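Local structure of probable mRNA-capping enzyme (3BGY) at residues A[25-30]-A[36-41]; A[184-189]-A[225-230]. The protein removes the terminal phosphate from the 5'-triphosphate end of mRNA, as the N-terminal triphosphatase domain of a longer, multifunctional mimivirus capping enzyme. All blocks are in the same frame, centred on the assembly; numbering follows the deposited sequence.

Contact 1 (A[25-30]-A[36-41])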
loop_
_atom_site.group_PDB
_atom_site.type_symbol
_atom_site.label_atom_id
_atom_site.label_comp_id
_atom_site.label_asym_id
_atom_site.label_seq_id
_atom_site.Cartn_x
_atom_site.Cartn_y
_atom_site.Cartn_z
ATOM N N GLU A 25 18.915 -8.703 -7.107
ATOM C CA GLU A 25 18.846 -7.751 -8.213
ATOM C C GLU A 25 17.724 -6.738 -7.984
ATOM O O GLU A 25 17.930 -5.547 -8.213
ATOM C CB GLU A 25 18.634 -8.469 -9.558
ATOM C CG GLU A 25 19.751 -9.463 -9.867
ATOM C CD GLU A 25 19.682 -10.037 -11.271
ATOM O OE1 GLU A 25 18.651 -10.665 -11.617
ATOM O OE2 GLU A 25 20.674 -9.864 -12.013
ATOM N N MET A 26 16.579 -7.214 -7.462
ATOM C CA MET A 26 15.432 -6.335 -7.171
ATOM C C MET A 26 15.800 -5.340 -6.097
ATOM O O MET A 26 15.397 -4.179 -6.159
ATOM C CB MET A 26 14.204 -7.128 -6.723
ATOM C CG MET A 26 13.563 -7.920 -7.812
ATOM S SD MET A 26 12.293 -9.008 -7.121
ATOM C CE MET A 26 11.032 -7.806 -6.702
ATOM N N LEU A 27 16.574 -5.790 -5.112
ATOM C CA LEU A 27 17.013 -4.903 -4.016
ATOM C C LEU A 27 17.964 -3.819 -4.512
ATOM O O LEU A 27 17.922 -2.684 -4.033
ATOM C CB LEU A 27 17.676 -5.703 -2.885
ATOM C CG LEU A 27 16.725 -6.462 -1.973
ATOM C CD1 LEU A 27 17.433 -7.579 -1.250
ATOM C CD2 LEU A 27 16.075 -5.496 -1.001
ATOM N N ARG A 28 18.821 -4.180 -5.463
ATOM C CA ARG A 28 19.755 -3.230 -6.054
ATOM C C ARG A 28 18.991 -2.213 -6.892
ATOM O O ARG A 28 19.268 -1.020 -6.796
ATOM C CB ARG A 28 20.787 -3.946 -6.929
ATOM C CG ARG A 28 21.874 -2.987 -7.467
ATOM C CD ARG A 28 22.939 -3.726 -8.273
ATOM N NE ARG A 28 22.413 -4.268 -9.525
ATOM C CZ ARG A 28 23.150 -4.821 -10.488
ATOM N NH1 ARG A 28 24.470 -4.924 -10.363
ATOM N NH2 ARG A 28 22.566 -5.253 -11.599
ATOM N N ASP A 29 18.015 -2.683 -7.681
ATOM C CA ASP A 29 17.201 -1.784 -8.514
ATOM C C ASP A 29 16.415 -0.808 -7.660
ATOM O O ASP A 29 16.323 0.384 -7.997
ATOM C CB ASP A 29 16.258 -2.569 -9.411
ATOM C CG ASP A 29 16.978 -3.281 -10.538
ATOM O OD1 ASP A 29 18.176 -3.019 -10.785
ATOM O OD2 ASP A 29 16.343 -4.130 -11.175
ATOM N N TYR A 30 15.914 -1.309 -6.525
ATOM C CA TYR A 30 15.182 -0.490 -5.545
ATOM C C TYR A 30 16.096 0.625 -4.993
ATOM O O TYR A 30 15.690 1.790 -4.930
ATOM C CB TYR A 30 14.654 -1.380 -4.394
ATOM C CG TYR A 30 14.255 -0.665 -3.106
ATOM C CD1 TYR A 30 13.171 0.262 -3.086
ATOM C CD2 TYR A 30 14.970 -0.868 -1.916
ATOM C CE1 TYR A 30 12.827 0.939 -1.932
ATOM C CE2 TYR A 30 14.634 -0.169 -0.742
ATOM C CZ TYR A 30 13.559 0.734 -0.761
ATOM O OH TYR A 30 13.252 1.461 0.355
ATOM N N LEU A 36 11.011 3.754 -6.749
ATOM C CA LEU A 36 10.680 2.337 -6.631
ATOM C C LEU A 36 10.487 2.012 -5.149
ATOM O O LEU A 36 11.135 2.608 -4.276
ATOM C CB LEU A 36 11.779 1.464 -7.245
ATOM C CG LEU A 36 11.974 1.527 -8.763
ATOM C CD1 LEU A 36 13.240 0.769 -9.158
ATOM C CD2 LEU A 36 10.781 0.928 -9.482
ATOM N N GLU A 37 9.505 1.160 -4.866
ATOM C CA GLU A 37 9.195 0.720 -3.498
ATOM C C GLU A 37 9.398 -0.768 -3.498
ATOM O O GLU A 37 9.259 -1.384 -4.540
ATOM C CB GLU A 37 7.761 1.054 -3.129
ATOM C CG GLU A 37 7.471 2.577 -3.052
ATOM C CD GLU A 37 8.436 3.389 -2.166
ATOM O OE1 GLU A 37 8.963 2.871 -1.152
ATOM O OE2 GLU A 37 8.669 4.573 -2.498
ATOM N N PHE A 38 9.766 -1.334 -2.356
ATOM C CA PHE A 38 10.018 -2.771 -2.261
ATOM C C PHE A 38 9.140 -3.252 -1.108
ATOM O O PHE A 38 9.297 -2.825 0.042
ATOM C CB PHE A 38 11.506 -3.003 -1.995
ATOM C CG PHE A 38 11.915 -4.452 -1.997
ATOM C CD1 PHE A 38 11.688 -5.259 -0.871
ATOM C CD2 PHE A 38 12.566 -4.999 -3.099
ATOM C CE1 PHE A 38 12.109 -6.593 -0.819
ATOM C CE2 PHE A 38 13.006 -6.360 -3.069
ATOM C CZ PHE A 38 12.773 -7.145 -1.923
ATOM N N GLU A 39 8.347 -4.282 -1.397
ATOM C CA GLU A 39 7.373 -4.778 -0.443
ATOM C C GLU A 39 7.270 -6.295 -0.445
ATOM O O GLU A 39 7.330 -6.901 -1.520
ATOM C CB GLU A 39 6.018 -4.171 -0.896
ATOM C CG GLU A 39 4.723 -4.727 -0.350
ATOM C CD GLU A 39 3.492 -4.043 -0.952
ATOM O OE1 GLU A 39 3.318 -2.825 -0.742
ATOM O OE2 GLU A 39 2.695 -4.732 -1.619
ATOM N N VAL A 40 7.165 -6.884 0.743
ATOM C CA VAL A 40 6.919 -8.333 0.828
ATOM C C VAL A 40 5.491 -8.423 1.360
ATOM O O VAL A 40 5.213 -7.975 2.460
ATOM C CB VAL A 40 7.885 -9.069 1.746
ATOM C CG1 VAL A 40 7.592 -10.587 1.685
ATOM C CG2 VAL A 40 9.319 -8.833 1.296
ATOM N N SER A 41 4.600 -9.015 0.565
ATOM C CA SER A 41 3.187 -9.136 0.928
ATOM C C SER A 41 2.903 -10.545 1.451
ATOM O O SER A 41 3.216 -11.531 0.780
ATOM C CB SER A 41 2.305 -8.813 -0.299
ATOM O OG SER A 41 0.931 -9.083 -0.045
HETATM O O HOH W 1 11.627 3.510 -0.009
HETATM O O HOH W 2 13.685 3.607 -5.053
#
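Phe-38 is the bump of this contact, its ring pushed from the wall of the tunnel-triphosphatase barrel, an eight-stranded antiparallel β-barrel, into a hollow of helix 17-32 bordered by Met-26, Leu-27 and Tyr-30. The two segment axes approach to 8.5 Å and run at 143°, so helix and strand are nearer antiparallel than crossed. With CG anti to the backbone N (chi1 -175°), the Phe-38 ring extends far enough from the strand to meet the helix in two ways. Leu-27 CD2 lies over one face in a CH-pi contact, 3.9 Å from the centroid of the Phe-38 ring. Met-26 instead reaches the ring edge, in its plane, with CB 3.9 Å from Phe-38 CE2. On the strand side of the hollow the roles reverse: Phe-38 CB sits over a face of the Tyr-30 ring, a second CH-pi contact 16° from the ring normal, and the two side chains cross at about a right angle. A smaller bump, Leu-36 CD1, nests against the helix backbone at 3.3 Å from Asp-29 O. Beyond the hollow, Leu-215 of strand 208-215 touches Leu-27, Tyr-30 and Phe-38. Most direct contacts are between carbon atoms, though the edge of the Tyr-30 ring abuts Leu-36 O, and water supplies polar links. One water lies 2.7 Å from Tyr-30 O and 2.8 Å from Leu-36 O. Another, in the plane of the phenol ring, stands 2.6 Å from Tyr-30 OH and donates to Glu-37 OE1 at 3.0 Å.

Contact 2 (A[184-189]-A[225-230])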
loop_
_atom_site.group_PDB
_atom_site.type_symbol
_atom_site.label_atom_id
_atom_site.label_comp_id
_atom_site.label_asym_id
_atom_site.label_seq_id
_atom_site.Cartn_x
_atom_site.Cartn_y
_atom_site.Cartn_z
ATOM N N LYS A 184 15.466 1.429 11.306
ATOM C CA LYS A 184 15.634 2.501 10.325
ATOM C C LYS A 184 15.349 2.145 8.875
ATOM O O LYS A 184 14.980 3.006 8.094
ATOM C CB LYS A 184 17.050 3.097 10.427
ATOM C CG LYS A 184 18.157 2.056 10.483
ATOM C CD LYS A 184 19.540 2.680 10.653
ATOM C CE LYS A 184 20.594 1.585 10.845
ATOM N NZ LYS A 184 21.966 2.121 11.092
ATOM N N ASN A 185 15.373 0.846 8.573
ATOM C CA ASN A 185 15.215 0.382 7.196
ATOM C C ASN A 185 13.967 -0.374 6.797
ATOM O O ASN A 185 13.744 -0.606 5.608
ATOM C CB ASN A 185 16.433 -0.465 6.843
ATOM C CG ASN A 185 17.738 0.245 7.153
ATOM O OD1 ASN A 185 17.916 1.397 6.786
ATOM N ND2 ASN A 185 18.642 -0.435 7.850
ATOM N N SER A 186 13.126 -0.703 7.764
ATOM C CA SER A 186 11.929 -1.460 7.443
ATOM C C SER A 186 10.758 -1.119 8.340
ATOM O O SER A 186 10.936 -0.722 9.491
ATOM C CB SER A 186 12.205 -2.963 7.489
ATOM O OG SER A 186 12.684 -3.317 8.758
ATOM N N ARG A 187 9.566 -1.361 7.809
ATOM C CA ARG A 187 8.314 -1.061 8.505
ATOM C C ARG A 187 7.300 -2.162 8.236
ATOM O O ARG A 187 7.259 -2.700 7.130
ATOM C CB ARG A 187 7.819 0.276 7.953
ATOM C CG ARG A 187 6.674 0.920 8.691
ATOM C CD ARG A 187 6.284 2.244 8.015
ATOM N NE ARG A 187 5.475 1.953 6.827
ATOM C CZ ARG A 187 5.844 2.162 5.564
ATOM N NH1 ARG A 187 7.024 2.707 5.288
ATOM N NH2 ARG A 187 5.080 1.706 4.580
ATOM N N ILE A 188 6.552 -2.542 9.271
ATOM C CA ILE A 188 5.499 -3.551 9.137
ATOM C C ILE A 188 4.175 -2.784 9.023
ATOM O O ILE A 188 3.898 -1.959 9.877
ATOM C CB ILE A 188 5.438 -4.475 10.390
ATOM C CG1 ILE A 188 6.654 -5.427 10.427
ATOM C CG2 ILE A 188 4.111 -5.317 10.405
ATOM C CD1 ILE A 188 6.585 -6.623 9.453
ATOM N N ASP A 189 3.410 -3.023 7.955
ATOM C CA ASP A 189 2.092 -2.385 7.779
ATOM C C ASP A 189 1.045 -3.478 7.855
ATOM O O ASP A 189 1.162 -4.484 7.166
ATOM C CB ASP A 189 1.938 -1.736 6.407
ATOM C CG ASP A 189 2.804 -0.507 6.224
ATOM O OD1 ASP A 189 3.268 0.075 7.234
ATOM O OD2 ASP A 189 2.983 -0.122 5.051
ATOM N N GLU A 225 15.639 -11.927 4.947
ATOM C CA GLU A 225 15.182 -13.300 5.206
ATOM C C GLU A 225 14.970 -13.496 6.699
ATOM O O GLU A 225 13.956 -14.066 7.100
ATOM C CB GLU A 225 16.193 -14.321 4.651
ATOM C CG GLU A 225 15.647 -15.718 4.481
ATOM C CD GLU A 225 16.541 -16.603 3.606
ATOM O OE1 GLU A 225 17.764 -16.370 3.532
ATOM O OE2 GLU A 225 16.002 -17.521 2.963
ATOM N N SER A 226 15.871 -12.953 7.530
ATOM C CA SER A 226 15.738 -13.045 8.993
ATOM C C SER A 226 14.487 -12.304 9.465
ATOM O O SER A 226 13.760 -12.790 10.321
ATOM C CB SER A 226 16.944 -12.443 9.698
ATOM O OG SER A 226 18.089 -13.235 9.477
ATOM N N GLU A 227 14.217 -11.149 8.857
ATOM C CA GLU A 227 13.026 -10.372 9.233
ATOM C C GLU A 227 11.744 -11.088 8.802
ATOM O O GLU A 227 10.771 -11.131 9.558
ATOM C CB GLU A 227 13.081 -8.951 8.657
ATOM C CG GLU A 227 14.053 -8.075 9.419
ATOM C CD GLU A 227 14.084 -6.622 8.975
ATOM O OE1 GLU A 227 13.209 -6.200 8.188
ATOM O OE2 GLU A 227 15.011 -5.903 9.418
ATOM N N LEU A 228 11.772 -11.752 7.647
ATOM C CA LEU A 228 10.581 -12.464 7.180
ATOM C C LEU A 228 10.324 -13.694 8.052
ATOM O O LEU A 228 9.174 -14.028 8.309
ATOM C CB LEU A 228 10.702 -12.868 5.713
ATOM C CG LEU A 228 10.818 -11.722 4.712
ATOM C CD1 LEU A 228 10.910 -12.263 3.319
ATOM C CD2 LEU A 228 9.651 -10.783 4.854
ATOM N N LEU A 229 11.403 -14.348 8.505
ATOM C CA LEU A 229 11.276 -15.510 9.396
ATOM C C LEU A 229 10.630 -15.100 10.722
ATOM O O LEU A 229 9.787 -15.826 11.239
ATOM C CB LEU A 229 12.633 -16.170 9.646
ATOM C CG LEU A 229 13.086 -17.127 8.543
ATOM C CD1 LEU A 229 14.497 -17.608 8.825
ATOM C CD2 LEU A 229 12.103 -18.305 8.422
ATOM N N ASN A 230 10.986 -13.917 11.236
ATOM C CA ASN A 230 10.409 -13.408 12.488
ATOM C C ASN A 230 8.893 -13.213 12.353
ATOM O O ASN A 230 8.133 -13.611 13.245
ATOM C CB ASN A 230 11.061 -12.081 12.898
ATOM C CG ASN A 230 12.463 -12.249 13.473
ATOM O OD1 ASN A 230 12.893 -13.351 13.820
ATOM N ND2 ASN A 230 13.179 -11.135 13.585
#
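Ser-186 and Glu-227 alone touch here, where the start of barrel strand 186-196, just after a turn of the antiparallel tunnel fold, faces the C-terminal helix 221-235. The joint is sparse: 64 Å² is buried, and the nearest CA atoms, those of Ser-186 and Glu-227, are 9.2 Å apart. Along the helix, Glu-225 comes first and turns elsewhere, its OE2 accepting from the backbone N of Ile-14 and of Phe-15, which ties the helix to the N-terminal segment. Glu-227, two residues on, points at the strand. Its chain, extended beyond CG (chi2 -176°), spans the gap and brings OE1 to 3.0 Å from Ser-186 OG, while OE2 stays 3.5 Å from the same OG. The serine hydroxyl sits between its own backbone N and carbonyl carbon (chi1 58°), and its one proton could serve either Glu-227 OE1 or Asn-183 OD1, whereas Asn-183 ND2 donates to Glu-227 OE2 and fixes the carboxylate end whichever way that proton turns. Leu-228 follows with its CB directed away from strand 186-189, packing on Val-40, Phe-42 and Leu-213. Next, Leu-229 N closes a helical turn on Glu-225 O. On the strand, Arg-187 points away from the helix and grips Asp-189 side-on in a salt bridge: NE to OD1 at 2.9 Å, and Arg-187 NH2 to Asp-189 OD2 at 2.8 Å, both on the syn side of the carboxylate.

How the contacts relate
Contacts 1 and 2 fasten two helices to the outside of one barrel, their centres about 13 Å apart. They meet directly where Val-40 CG1 of strand 36-42 packs 3.8 Å from Leu-228 CD2 of helix 221-235. That helix therefore spans both: its Leu-224 touches Phe-38 of contact 1, and its Glu-227 makes contact 2. Strand 208-215 lies between the two strands and closes the barrel, pairing with both. On the face turned from the helices, Glu-39 OE1 lies near Glu-214 OE2, and Arg-187 NH2 makes a long, weak ion pair with the other oxygen of that carboxylate, OE1, an arrangement consistent with the glutamate-rich tunnel interior of this metal-dependent family.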